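Halogenase PltM (Pseudomonas fluorescens, PDB 6BZN) halogenates phenolic compounds with unusual breadth of substrate and halide, and binds the flavin cofactor FAD. Local coordinates at residues S31-A36 / Q141-F146. Residues are numbered along the deposited sequence; the frame is centred on the assembly and turned at random.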
ATOM      1  N   SER A  31      12.353  10.714   5.576  1.00 14.64           N
ATOM      2  CA  SER A  31      12.853  11.071   4.262  1.00 14.63           C
ATOM      3  C   SER A  31      12.635   9.929   3.268  1.00 15.18           C
ATOM      4  O   SER A  31      13.307   9.897   2.232  1.00 15.81           O
ATOM      5  CB  SER A  31      14.343  11.416   4.343  1.00 15.45           C
ATOM      6  OG  SER A  31      15.114  10.268   4.697  1.00 16.61           O
ATOM      7  N   GLY A  32      11.717   9.006   3.584  1.00 14.60           N
ATOM      8  CA  GLY A  32      11.279   7.964   2.665  1.00 14.26           C
ATOM      9  C   GLY A  32      10.364   8.571   1.611  1.00 14.49           C
ATOM     10  O   GLY A  32      10.166   9.785   1.569  1.00 13.85           O
ATOM     11  N   ILE A  33       9.779   7.741   0.761  1.00 13.69           N
ATOM     12  CA  ILE A  33       9.021   8.277  -0.362  1.00 13.71           C
ATOM     13  C   ILE A  33       7.911   9.243   0.063  1.00 13.26           C
ATOM     14  O   ILE A  33       7.694  10.247  -0.603  1.00 13.11           O
ATOM     15  CB  ILE A  33       8.446   7.163  -1.263  1.00 13.99           C
ATOM     16  CG1 ILE A  33       7.927   7.758  -2.578  1.00 14.10           C
ATOM     17  CG2 ILE A  33       7.372   6.356  -0.543  1.00 14.37           C
ATOM     18  CD1 ILE A  33       7.708   6.702  -3.650  1.00 13.95           C
ATOM     19  N   ALA A  34       7.216   8.944   1.159  1.00 12.48           N
ATOM     20  CA  ALA A  34       6.158   9.833   1.652  1.00 12.46           C
ATOM     21  C   ALA A  34       6.698  11.207   2.020  1.00 11.92           C
ATOM     22  O   ALA A  34       6.186  12.224   1.553  1.00 11.84           O
ATOM     23  CB  ALA A  34       5.459   9.218   2.843  1.00 12.47           C
ATOM     24  N   GLY A  35       7.737  11.237   2.847  1.00 11.82           N
ATOM     25  CA  GLY A  35       8.314  12.516   3.297  1.00 11.66           C
ATOM     26  C   GLY A  35       8.935  13.300   2.153  1.00 11.69           C
ATOM     27  O   GLY A  35       8.778  14.523   2.057  1.00 12.13           O
ATOM     28  N   ALA A  36       9.620  12.583   1.272  1.00 11.65           N
ATOM     29  CA  ALA A  36      10.277  13.192   0.130  1.00 11.58           C
ATOM     30  C   ALA A  36       9.287  13.822  -0.851  1.00 11.76           C
ATOM     31  O   ALA A  36       9.499  14.936  -1.311  1.00 11.02           O
ATOM     32  CB  ALA A  36      11.128  12.175  -0.592  1.00 11.83           C
ATOM     33  N   GLN A 141      14.932   0.973  -1.766  1.00 11.14           N
ATOM     34  CA  GLN A 141      16.195   1.691  -1.567  1.00 11.20           C
ATOM     35  C   GLN A 141      16.515   2.675  -2.689  1.00 11.31           C
ATOM     36  O   GLN A 141      17.035   3.749  -2.436  1.00 11.67           O
ATOM     37  CB  GLN A 141      17.376   0.743  -1.334  1.00 11.35           C
ATOM     38  CG  GLN A 141      17.700  -0.218  -2.461  1.00 11.15           C
ATOM     39  CD  GLN A 141      19.091  -0.806  -2.312  1.00 11.05           C
ATOM     40  OE1 GLN A 141      19.302  -1.728  -1.533  1.00 11.10           O
ATOM     41  NE2 GLN A 141      20.056  -0.266  -3.076  1.00 11.69           N
ATOM     42  N   ASP A 142      16.230   2.306  -3.933  1.00 11.31           N
ATOM     43  CA  ASP A 142      16.579   3.158  -5.074  1.00 11.47           C
ATOM     44  C   ASP A 142      15.471   4.145  -5.383  1.00 11.68           C
ATOM     45  O   ASP A 142      15.737   5.306  -5.688  1.00 12.56           O
ATOM     46  CB  ASP A 142      16.899   2.319  -6.303  1.00 11.72           C
ATOM     47  CG  ASP A 142      18.234   1.556  -6.186  1.00 12.19           C
ATOM     48  OD1 ASP A 142      19.048   1.809  -5.258  1.00 12.29           O
ATOM     49  OD2 ASP A 142      18.456   0.672  -7.052  1.00 12.64           O
ATOM     50  N   ILE A 143      14.228   3.691  -5.275  1.00 11.50           N
ATOM     51  CA  ILE A 143      13.071   4.541  -5.511  1.00 11.50           C
ATOM     52  C   ILE A 143      13.039   5.696  -4.513  1.00 11.69           C
ATOM     53  O   ILE A 143      12.880   6.852  -4.915  1.00 11.30           O
ATOM     54  CB  ILE A 143      11.755   3.716  -5.445  1.00 11.34           C
ATOM     55  CG1 ILE A 143      11.694   2.705  -6.597  1.00 11.67           C
ATOM     56  CG2 ILE A 143      10.518   4.606  -5.424  1.00 11.49           C
ATOM     57  CD1 ILE A 143      11.568   3.295  -7.981  1.00 11.91           C
ATOM     58  N   ASP A 144      13.201   5.386  -3.229  1.00 11.63           N
ATOM     59  CA  ASP A 144      13.114   6.412  -2.176  1.00 12.43           C
ATOM     60  C   ASP A 144      14.262   7.406  -2.241  1.00 12.23           C
ATOM     61  O   ASP A 144      14.061   8.584  -1.995  1.00 12.40           O
ATOM     62  CB  ASP A 144      13.013   5.784  -0.777  1.00 13.25           C
ATOM     63  CG  ASP A 144      11.659   5.084  -0.550  1.00 14.68           C
ATOM     64  OD1 ASP A 144      10.962   4.740  -1.534  1.00 15.58           O
ATOM     65  OD2 ASP A 144      11.285   4.870   0.613  1.00 18.04           O
ATOM     66  N   TYR A 145      15.460   6.941  -2.588  1.00 12.25           N
ATOM     67  CA  TYR A 145      16.601   7.842  -2.668  1.00 12.72           C
ATOM     68  C   TYR A 145      16.342   8.830  -3.823  1.00 12.30           C
ATOM     69  O   TYR A 145      16.508  10.037  -3.661  1.00 12.10           O
ATOM     70  CB  TYR A 145      17.922   7.095  -2.872  1.00 13.12           C
ATOM     71  CG  TYR A 145      19.183   7.816  -2.376  1.00 14.08           C
ATOM     72  CD1 TYR A 145      19.148   9.125  -1.873  1.00 14.48           C
ATOM     73  CD2 TYR A 145      20.425   7.180  -2.429  1.00 14.41           C
ATOM     74  CE1 TYR A 145      20.297   9.765  -1.417  1.00 14.73           C
ATOM     75  CE2 TYR A 145      21.580   7.822  -1.988  1.00 15.22           C
ATOM     76  CZ  TYR A 145      21.507   9.113  -1.479  1.00 15.21           C
ATOM     77  OH  TYR A 145      22.637   9.765  -1.020  1.00 16.38           O
ATOM     78  N   PHE A 146      15.870   8.311  -4.957  1.00 11.57           N
ATOM     79  CA  PHE A 146      15.462   9.154  -6.097  1.00 11.51           C
ATOM     80  C   PHE A 146      14.401  10.187  -5.703  1.00 11.37           C
ATOM     81  O   PHE A 146      14.508  11.349  -6.070  1.00 11.07           O
ATOM     82  CB  PHE A 146      14.964   8.271  -7.245  1.00 11.71           C
ATOM     83  CG  PHE A 146      14.579   9.025  -8.478  1.00 12.23           C
ATOM     84  CD1 PHE A 146      13.261   9.448  -8.666  1.00 12.59           C
ATOM     85  CD2 PHE A 146      15.512   9.293  -9.462  1.00 12.71           C
ATOM     86  CE1 PHE A 146      12.894  10.131  -9.819  1.00 13.06           C
ATOM     87  CE2 PHE A 146      15.157   9.990 -10.606  1.00 13.11           C
ATOM     88  CZ  PHE A 146      13.846  10.399 -10.792  1.00 13.44           C
TER
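Asp144 OD2 receives a weak hydrogen bond from the backbone N of Ile33, 3.2 Å long and bent to 144° at the hydrogen. That N-H belongs to the first turn of helix 33-44, just after the N-cap residue Gly32, whose CA lies 3.7 Å from Asp144 OD2. The other carboxylate oxygen, Asp144 OD1, rests 3.5 Å from CB of Ile33 and forms a salt bridge with NE of Arg140, one turn back on helix 140-153. With CG anti to its own carbonyl carbon (chi1 -70°), the Asp144 side chain brings its carboxylate across to the opposing helix, where it meets the side chain of Ile33 at about a right angle. Replacement of Asp144 by an alanine would probably leave the Ile33 N-H without this acceptor and the guanidinium of Arg140 without its carboxylate mate.

Beside this polar link, Ile33 and Ile143 lie alongside one another and point the same way. Extended by a CG1 anti to the backbone N (chi1 -168°), Ile33 sets CD1 3.9 Å from CG2 of Ile143. Phe358 of helix 352-374 and Ala147 of helix 140-153 also pack on Ile33, which places the contact at a buried meeting of three helices.

Gly32 and Gly35 are consistent with the last two glycines of a Rossmann-type GxGxxG motif, as expected of an FAD-binding protein, in which strand 24-29 turns into helix 33-44. Ile33, Ala34 and Arg140 all bind FAD in this enzyme, although no flavin occupies the site here. Asp144 is thus probably a second-shell residue of the flavin site, its carboxylate lying between the start of helix 33-44 and a flavin-binding arginine; its negative charge, close to the helix N-terminus and the guanidinium, is probably stabilised by both.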